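Local coordinates for uncharacterized protein (Bacteroides caccae, PDB 3NO2), which is of unknown function but folds as a six-bladed beta-propeller, with a sequence related to the Mal s 1 allergenic protein-like family, at residues A[4-17]-A[20-33]. Numbering follows the deposited sequence. Where two conformers were deposited one is given.
Sequences PQHLLVGGSGWNKI and INKDTKEIVWEYPL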
ATOM      1  N   PRO A   4      18.346   3.483  15.014  1.00 24.92           N
ATOM      2  CA  PRO A   4      18.116   3.350  13.566  1.00 19.89           C
ATOM      3  C   PRO A   4      16.626   3.168  13.257  1.00 16.05           C
ATOM      4  O   PRO A   4      15.905   2.493  14.004  1.00 17.23           O
ATOM      5  CB  PRO A   4      18.901   2.085  13.182  1.00 21.38           C
ATOM      6  CG  PRO A   4      19.969   2.002  14.185  1.00 26.09           C
ATOM      7  CD  PRO A   4      19.309   2.470  15.486  1.00 26.45           C
ATOM      8  N   GLN A   5      16.206   3.794  12.186  1.00 13.14           N
ATOM      9  CA  GLN A   5      14.887   3.588  11.643  1.00 11.60           C
ATOM     10  C   GLN A   5      14.746   2.115  11.234  1.00 10.67           C
ATOM     11  O   GLN A   5      15.668   1.520  10.669  1.00 11.94           O
ATOM     12  CB  GLN A   5      14.696   4.527  10.448  1.00 13.84           C
ATOM     13  CG  GLN A   5      14.719   6.049  10.823  1.00 24.19           C
ATOM     14  CD  GLN A   5      15.087   6.959   9.637  1.00 35.03           C
ATOM     15  OE1 GLN A   5      14.219   7.369   8.854  1.00 44.06           O
ATOM     16  NE2 GLN A   5      16.376   7.264   9.496  1.00 29.21           N
ATOM     17  N   HIS A   6      13.587   1.538  11.519  1.00  8.70           N
ATOM     18  CA  HIS A   6      13.224   0.228  11.028  1.00  7.88           C
ATOM     19  C   HIS A   6      12.004   0.351  10.118  1.00  8.18           C
ATOM     20  O   HIS A   6      11.164   1.234  10.287  1.00  8.81           O
ATOM     21  CB  HIS A   6      12.932  -0.725  12.187  1.00  8.59           C
ATOM     22  CG  HIS A   6      14.167  -1.137  12.923  1.00  9.68           C
ATOM     23  ND1 HIS A   6      14.864  -0.261  13.731  1.00 17.47           N
ATOM     24  CD2 HIS A   6      14.890  -2.272  12.879  1.00 12.25           C
ATOM     25  CE1 HIS A   6      15.937  -0.885  14.202  1.00 15.72           C
ATOM     26  NE2 HIS A   6      15.979  -2.104  13.706  1.00 14.47           N
ATOM     27  N   LEU A   7      11.950  -0.556   9.145  1.00  7.63           N
ATOM     28  CA  LEU A   7      10.936  -0.539   8.087  1.00  6.73           C
ATOM     29  C   LEU A   7      10.301  -1.900   7.969  1.00  6.95           C
ATOM     30  O   LEU A   7      10.971  -2.894   7.732  1.00  7.26           O
ATOM     31  CB  LEU A   7      11.551  -0.149   6.752  1.00  6.52           C
ATOM     32  CG  LEU A   7      12.212   1.212   6.731  1.00  8.24           C
ATOM     33  CD1 LEU A   7      13.096   1.352   5.453  1.00 10.52           C
ATOM     34  CD2 LEU A   7      11.234   2.363   6.852  1.00 10.20           C
ATOM     35  N   LEU A   8       9.008  -1.938   8.170  1.00  6.36           N
ATOM     36  CA  LEU A   8       8.178  -3.136   7.956  1.00  6.11           C
ATOM     37  C   LEU A   8       7.833  -3.178   6.458  1.00  6.65           C
ATOM     38  O   LEU A   8       7.363  -2.185   5.926  1.00  6.46           O
ATOM     39  CB  LEU A   8       6.915  -3.069   8.810  1.00  6.73           C
ATOM     40  CG  LEU A   8       5.879  -4.171   8.678  1.00  6.34           C
ATOM     41  CD1 LEU A   8       6.424  -5.522   9.155  1.00  8.25           C
ATOM     42  CD2 LEU A   8       4.584  -3.780   9.400  1.00  7.69           C
ATOM     43  N   VAL A   9       8.060  -4.295   5.817  1.00  6.26           N
ATOM     44  CA  VAL A   9       7.851  -4.428   4.348  1.00  5.99           C
ATOM     45  C   VAL A   9       7.183  -5.761   4.023  1.00  6.43           C
ATOM     46  O   VAL A   9       7.304  -6.763   4.755  1.00  6.66           O
ATOM     47  CB  VAL A   9       9.168  -4.312   3.541  1.00  5.96           C
ATOM     48  CG1 VAL A   9       9.725  -2.877   3.655  1.00  7.37           C
ATOM     49  CG2 VAL A   9      10.240  -5.341   3.960  1.00  7.48           C
ATOM     50  N   GLY A  10       6.547  -5.787   2.859  1.00  6.24           N
ATOM     51  CA  GLY A  10       5.997  -6.981   2.305  1.00  5.48           C
ATOM     52  C   GLY A  10       5.761  -6.772   0.826  1.00  6.11           C
ATOM     53  O   GLY A  10       5.964  -5.656   0.302  1.00  5.89           O
ATOM     54  N   GLY A  11       5.324  -7.784   0.113  1.00  5.09           N
ATOM     55  CA  GLY A  11       4.984  -7.621  -1.286  1.00  4.66           C
ATOM     56  C   GLY A  11       4.443  -8.835  -1.939  1.00  5.06           C
ATOM     57  O   GLY A  11       4.755  -9.979  -1.539  1.00  6.16           O
ATOM     58  N   SER A  12       3.679  -8.629  -3.013  1.00  5.14           N
ATOM     59  CA  SER A  12       3.154  -9.706  -3.793  1.00  6.34           C
ATOM     60  C   SER A  12       4.320 -10.516  -4.336  1.00  6.23           C
ATOM     61  O   SER A  12       5.299  -9.951  -4.852  1.00  7.02           O
ATOM     62  CB  SER A  12       2.332  -9.125  -4.931  1.00  6.63           C
ATOM     63  OG  SER A  12       1.799 -10.161  -5.726  1.00  6.62           O
ATOM     64  N   GLY A  13       4.211 -11.849  -4.297  1.00  7.39           N
ATOM     65  CA  GLY A  13       5.279 -12.708  -4.819  1.00  8.10           C
ATOM     66  C   GLY A  13       6.451 -12.871  -3.862  1.00  8.70           C
ATOM     67  O   GLY A  13       7.471 -13.475  -4.248  1.00 10.95           O
ATOM     68  N   TRP A  14       6.373 -12.337  -2.650  1.00  6.98           N
ATOM     69  CA  TRP A  14       7.344 -12.574  -1.583  1.00  6.82           C
ATOM     70  C   TRP A  14       6.600 -13.238  -0.459  1.00  7.39           C
ATOM     71  O   TRP A  14       5.614 -12.727   0.060  1.00  7.89           O
ATOM     72  CB  TRP A  14       7.908 -11.247  -1.057  1.00  8.28           C
ATOM     73  CG  TRP A  14       9.086 -11.350  -0.151  1.00  8.24           C
ATOM     74  CD1 TRP A  14       9.810 -12.472   0.162  1.00 13.02           C
ATOM     75  CD2 TRP A  14       9.667 -10.285   0.608  1.00  8.93           C
ATOM     76  NE1 TRP A  14      10.811 -12.161   1.062  1.00 14.88           N
ATOM     77  CE2 TRP A  14      10.764 -10.815   1.320  1.00 12.20           C
ATOM     78  CE3 TRP A  14       9.388  -8.923   0.722  1.00 10.46           C
ATOM     79  CZ2 TRP A  14      11.578 -10.028   2.148  1.00 13.25           C
ATOM     80  CZ3 TRP A  14      10.188  -8.156   1.574  1.00 12.45           C
ATOM     81  CH2 TRP A  14      11.278  -8.700   2.218  1.00 11.83           C
ATOM     82  N   ASN A  15       7.040 -14.440  -0.101  1.00  7.23           N
ATOM     83  CA  ASN A  15       6.357 -15.259   0.900  1.00  8.37           C
ATOM     84  C   ASN A  15       6.699 -15.008   2.352  1.00  9.45           C
ATOM     85  O   ASN A  15       6.487 -15.889   3.208  1.00  9.45           O
ATOM     86  CB  ASN A  15       6.516 -16.752   0.546  1.00 10.04           C
ATOM     87  CG  ASN A  15       7.938 -17.262   0.775  1.00 17.66           C
ATOM     88  OD1 ASN A  15       8.852 -16.533   1.207  1.00 19.65           O
ATOM     89  ND2 ASN A  15       8.139 -18.559   0.502  1.00 30.89           N
ATOM     90  N   LYS A  16       7.214 -13.815   2.649  0.50  7.92           N
ATOM     91  CA  LYS A  16       7.543 -13.345   4.003  0.50  7.95           C
ATOM     92  C   LYS A  16       7.103 -11.907   4.121  0.50  7.96           C
ATOM     93  O   LYS A  16       7.113 -11.173   3.128  0.50  8.93           O
ATOM     94  CB  LYS A  16       9.073 -13.349   4.260  0.50  7.15           C
ATOM     95  CG  LYS A  16       9.753 -14.709   4.149  0.50 15.43           C
ATOM     96  CD  LYS A  16       9.221 -15.744   5.091  0.50 15.66           C
ATOM     97  CE  LYS A  16      10.002 -17.080   4.891  0.50 17.98           C
ATOM     98  NZ  LYS A  16       9.547 -18.203   5.772  0.50 25.05           N
ATOM     99  N   ILE A  17       6.775 -11.468   5.332  1.00  6.71           N
ATOM    100  CA  ILE A  17       6.883 -10.046   5.672  1.00  7.69           C
ATOM    101  C   ILE A  17       8.137  -9.898   6.537  1.00  7.42           C
ATOM    102  O   ILE A  17       8.598 -10.871   7.140  1.00  7.68           O
ATOM    103  CB  ILE A  17       5.623  -9.459   6.349  1.00  7.41           C
ATOM    104  CG1 ILE A  17       5.298 -10.196   7.628  1.00  7.64           C
ATOM    105  CG2 ILE A  17       4.436  -9.534   5.327  1.00  8.37           C
ATOM    106  CD1 ILE A  17       4.151  -9.599   8.397  1.00 11.25           C
ATOM    107  N   ILE A  20      13.267  -4.436   8.363  1.00  6.47           N
ATOM    108  CA  ILE A  20      14.613  -4.101   7.905  1.00  7.20           C
ATOM    109  C   ILE A  20      15.113  -2.922   8.750  1.00  7.39           C
ATOM    110  O   ILE A  20      14.416  -1.931   8.964  1.00  8.09           O
ATOM    111  CB  ILE A  20      14.574  -3.741   6.425  1.00  7.98           C
ATOM    112  CG1 ILE A  20      14.204  -5.009   5.621  1.00  9.55           C
ATOM    113  CG2 ILE A  20      15.926  -3.177   5.929  1.00  8.40           C
ATOM    114  CD1 ILE A  20      13.948  -4.799   4.118  1.00 11.38           C
ATOM    115  N   ASN A  21      16.355  -3.047   9.219  1.00  6.77           N
ATOM    116  CA  ASN A  21      17.075  -1.906   9.793  1.00  8.01           C
ATOM    117  C   ASN A  21      17.533  -1.030   8.635  1.00  6.60           C
ATOM    118  O   ASN A  21      18.281  -1.483   7.765  1.00  7.37           O
ATOM    119  CB  ASN A  21      18.282  -2.444  10.590  1.00  8.40           C
ATOM    120  CG  ASN A  21      19.181  -1.350  11.151  1.00  8.41           C
ATOM    121  OD1 ASN A  21      19.448  -0.346  10.515  1.00  7.97           O
ATOM    122  ND2 ASN A  21      19.673  -1.571  12.400  1.00 11.11           N
ATOM    123  N   LYS A  22      16.965   0.157   8.532  1.00  6.35           N
ATOM    124  CA  LYS A  22      17.209   1.018   7.373  1.00  7.54           C
ATOM    125  C   LYS A  22      18.714   1.314   7.171  1.00  7.51           C
ATOM    126  O   LYS A  22      19.210   1.318   6.047  1.00  8.21           O
ATOM    127  CB  LYS A  22      16.439   2.311   7.500  1.00  8.06           C
ATOM    128  CG  LYS A  22      16.597   3.242   6.305  1.00  9.82           C
ATOM    129  CD  LYS A  22      15.897   4.587   6.476  1.00 10.20           C
ATOM    130  CE  LYS A  22      16.047   5.435   5.247  1.00 11.37           C
ATOM    131  NZ  LYS A  22      15.366   6.749   5.390  1.00 13.72           N
ATOM    132  N   ASP A  23      19.401   1.570   8.257  1.00  6.95           N
ATOM    133  CA  ASP A  23      20.792   1.982   8.210  1.00  6.98           C
ATOM    134  C   ASP A  23      21.703   0.867   7.755  1.00  8.13           C
ATOM    135  O   ASP A  23      22.559   1.087   6.891  1.00  8.01           O
ATOM    136  CB  ASP A  23      21.254   2.439   9.593  1.00  8.14           C
ATOM    137  CG  ASP A  23      20.661   3.787  10.009  1.00 10.75           C
ATOM    138  OD1 ASP A  23      20.045   4.500   9.179  1.00 13.09           O
ATOM    139  OD2 ASP A  23      20.865   4.148  11.180  1.00 11.67           O
ATOM    140  N   THR A  24      21.531  -0.325   8.305  1.00  6.63           N
ATOM    141  CA  THR A  24      22.335  -1.470   7.922  1.00  7.02           C
ATOM    142  C   THR A  24      21.840  -2.209   6.675  1.00  6.43           C
ATOM    143  O   THR A  24      22.584  -2.978   6.057  1.00  6.55           O
ATOM    144  CB  THR A  24      22.475  -2.465   9.061  1.00  8.07           C
ATOM    145  OG1 THR A  24      21.178  -3.053   9.269  1.00  7.59           O
ATOM    146  CG2 THR A  24      22.986  -1.818  10.373  1.00  8.96           C
ATOM    147  N   LYS A  25      20.577  -1.961   6.319  1.00  6.54           N
ATOM    148  CA  LYS A  25      19.902  -2.671   5.225  1.00  6.65           C
ATOM    149  C   LYS A  25      19.752  -4.167   5.514  1.00  7.75           C
ATOM    150  O   LYS A  25      19.608  -4.946   4.577  1.00 10.35           O
ATOM    151  CB  LYS A  25      20.512  -2.406   3.870  1.00  6.33           C
ATOM    152  CG  LYS A  25      20.675  -0.945   3.496  1.00  6.61           C
ATOM    153  CD  LYS A  25      21.162  -0.764   2.068  1.00  8.14           C
ATOM    154  CE  LYS A  25      21.475   0.638   1.638  1.00  6.06           C
ATOM    155  NZ  LYS A  25      21.910   0.664   0.223  1.00  6.90           N
ATOM    156  N   GLU A  26      19.758  -4.559   6.778  0.50  7.19           N
ATOM    157  CA  GLU A  26      19.634  -5.955   7.169  0.50  7.90           C
ATOM    158  C   GLU A  26      18.191  -6.291   7.520  0.50  8.02           C
ATOM    159  O   GLU A  26      17.499  -5.497   8.152  0.50  7.73           O
ATOM    160  CB  GLU A  26      20.524  -6.240   8.371  0.50  8.53           C
ATOM    161  CG  GLU A  26      22.032  -6.149   8.048  0.50 15.62           C
ATOM    162  CD  GLU A  26      22.641  -7.425   7.466  0.50 17.64           C
ATOM    163  OE1 GLU A  26      21.902  -8.413   7.263  0.50 28.80           O
ATOM    164  OE2 GLU A  26      23.877  -7.426   7.228  0.50 24.13           O
ATOM    165  N   ILE A  27      17.750  -7.463   7.104  1.00  9.28           N
ATOM    166  CA  ILE A  27      16.480  -8.041   7.613  1.00  9.17           C
ATOM    167  C   ILE A  27      16.737  -8.518   9.051  1.00  9.97           C
ATOM    168  O   ILE A  27      17.624  -9.387   9.279  1.00 11.95           O
ATOM    169  CB  ILE A  27      16.002  -9.187   6.723  1.00 10.54           C
ATOM    170  CG1 ILE A  27      15.547  -8.626   5.382  1.00 12.46           C
ATOM    171  CG2 ILE A  27      14.838  -9.968   7.404  1.00 12.10           C
ATOM    172  CD1 ILE A  27      15.078  -9.685   4.353  1.00 16.02           C
ATOM    173  N   VAL A  28      16.035  -7.946  10.027  1.00  8.20           N
ATOM    174  CA  VAL A  28      16.231  -8.308  11.422  1.00  9.95           C
ATOM    175  C   VAL A  28      15.115  -9.197  11.976  1.00 11.20           C
ATOM    176  O   VAL A  28      15.229  -9.679  13.101  1.00 12.91           O
ATOM    177  CB  VAL A  28      16.442  -7.078  12.296  1.00 10.47           C
ATOM    178  CG1 VAL A  28      17.719  -6.311  11.825  1.00 13.09           C
ATOM    179  CG2 VAL A  28      15.216  -6.173  12.340  1.00 12.88           C
ATOM    180  N   TRP A  29      14.043  -9.397  11.216  1.00  9.52           N
ATOM    181  CA  TRP A  29      12.879 -10.168  11.655  1.00 10.10           C
ATOM    182  C   TRP A  29      12.078 -10.520  10.424  1.00 10.89           C
ATOM    183  O   TRP A  29      11.992  -9.697   9.474  1.00  8.66           O
ATOM    184  CB  TRP A  29      12.034  -9.282  12.542  1.00 12.04           C
ATOM    185  CG  TRP A  29      10.689  -9.829  13.031  1.00 14.73           C
ATOM    186  CD1 TRP A  29      10.445 -10.453  14.214  1.00 23.36           C
ATOM    187  CD2 TRP A  29       9.423  -9.707  12.373  1.00 11.48           C
ATOM    188  NE1 TRP A  29       9.093 -10.747  14.322  1.00 21.61           N
ATOM    189  CE2 TRP A  29       8.449 -10.302  13.204  1.00 21.93           C
ATOM    190  CE3 TRP A  29       9.023  -9.182  11.159  1.00 12.64           C
ATOM    191  CZ2 TRP A  29       7.090 -10.343  12.854  1.00 14.31           C
ATOM    192  CZ3 TRP A  29       7.663  -9.233  10.805  1.00 12.75           C
ATOM    193  CH2 TRP A  29       6.736  -9.808  11.645  1.00 14.77           C
ATOM    194  N   GLU A  30      11.572 -11.755  10.368  0.50  9.93           N
ATOM    195  CA  GLU A  30      10.634 -12.200   9.332  0.50  8.91           C
ATOM    196  C   GLU A  30       9.429 -12.907   9.962  0.50  9.85           C
ATOM    197  O   GLU A  30       9.454 -13.357  11.144  0.50  7.83           O
ATOM    198  CB  GLU A  30      11.268 -13.146   8.290  0.50 10.54           C
ATOM    199  CG  GLU A  30      12.286 -12.467   7.392  0.50  8.97           C
ATOM    200  CD  GLU A  30      12.869 -13.350   6.301  0.50 14.97           C
ATOM    201  OE1 GLU A  30      12.732 -14.601   6.382  0.50 15.32           O
ATOM    202  OE2 GLU A  30      13.476 -12.790   5.348  0.50 16.92           O
ATOM    203  N   TYR A  31       8.370 -12.990   9.165  1.00  9.59           N
ATOM    204  CA  TYR A  31       7.188 -13.780   9.522  1.00  8.38           C
ATOM    205  C   TYR A  31       6.657 -14.406   8.242  1.00  9.75           C
ATOM    206  O   TYR A  31       6.574 -13.741   7.195  1.00  9.10           O
ATOM    207  CB  TYR A  31       6.147 -12.867  10.158  1.00 10.44           C
ATOM    208  CG  TYR A  31       4.894 -13.540  10.675  1.00  8.89           C
ATOM    209  CD1 TYR A  31       3.791 -13.755   9.853  1.00 10.07           C
ATOM    210  CD2 TYR A  31       4.812 -13.982  11.991  1.00 10.15           C
ATOM    211  CE1 TYR A  31       2.645 -14.361  10.309  1.00  9.11           C
ATOM    212  CE2 TYR A  31       3.648 -14.604  12.480  1.00  9.48           C
ATOM    213  CZ  TYR A  31       2.559 -14.795  11.620  1.00  9.75           C
ATOM    214  OH  TYR A  31       1.395 -15.378  12.070  1.00 10.78           O
ATOM    215  N   PRO A  32       6.320 -15.700   8.268  1.00 10.44           N
ATOM    216  CA  PRO A  32       6.002 -16.401   7.035  1.00 11.11           C
ATOM    217  C   PRO A  32       4.573 -16.174   6.543  1.00  9.78           C
ATOM    218  O   PRO A  32       3.626 -15.986   7.324  1.00 11.52           O
ATOM    219  CB  PRO A  32       6.168 -17.865   7.442  1.00 13.16           C
ATOM    220  CG  PRO A  32       5.735 -17.875   8.856  1.00 14.11           C
ATOM    221  CD  PRO A  32       6.280 -16.586   9.455  1.00 11.36           C
ATOM    222  N   LEU A  33       4.418 -16.183   5.220  1.00  8.26           N
ATOM    223  CA  LEU A  33       3.116 -16.210   4.590  1.00  8.09           C
ATOM    224  C   LEU A  33       2.870 -17.638   4.076  1.00 10.79           C
ATOM    225  O   LEU A  33       3.799 -18.338   3.664  1.00 13.23           O
ATOM    226  CB  LEU A  33       3.016 -15.208   3.453  1.00  8.46           C
ATOM    227  CG  LEU A  33       3.320 -13.759   3.844  1.00  9.28           C
ATOM    228  CD1 LEU A  33       3.222 -12.863   2.631  1.00 10.34           C
ATOM    229  CD2 LEU A  33       2.360 -13.251   4.937  1.00 12.19           C
TER
HETATM  230  O   HOH W   1      17.920   5.612  10.742  1.00 18.85           O
HETATM  231  O   HOH W   2      17.260   8.055   7.213  1.00 25.03           O
HETATM  232  O   HOH W   3      18.156  -3.597  14.353  1.00 20.61           O
HETATM  233  O   HOH W   4       6.958 -18.484   4.055  1.00 32.09           O
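Two hairpins that share strand 16-21 build most of one propeller blade, and the contact takes in both strand pairings. Both are antiparallel, with Leu7-Ile20 and Ile17-Tyr31 as hydrogen-bonded pairs. At the first, Leu7 N to Ile20 O and Ile20 N to Leu7 O both measure 2.8 Å, and Lys22 N to Gln5 O prolongs the ladder. At the second, Ile17 N meets Tyr31 O nearly along the C=O axis and Tyr31 N returns to Ile17 O, both at 2.9 Å. One rung on, past Lys16-Pro32, Leu33 N reaches Asn15 O at 2.9 Å, 46° out of that carbonyl's plane. Asn21 CA lies over one face of the His6 imidazole, 4.2 Å from its centroid and 28° off the normal, a CH-pi contact. Val28 CG2 instead approaches the ring edge, and a water in the ring plane links His6 NE2 to Asn21 ND2. The fully extended Lys22 runs alongside Gln5, its NZ ending about level with the amide, where a water accepts from Gln5 NE2 and Lys22 NZ; NZ also forms a salt bridge with Glu248. Ile17 holds CG1 between backbone N and carbonyl carbon (chi1 59°), which sets it 3.8 Å from Tyr31 CB and 4.1 Å from Trp29 CZ3. Strand 270-274 pairs with 6-10 and completes the four-stranded sheet, so both chain ends share one blade; Ile17 and Leu33 pack on Phe52 of the next blade, while Leu7 and Ile20 meet Trp257 and Leu259 of the last, its other neighbour round the ring.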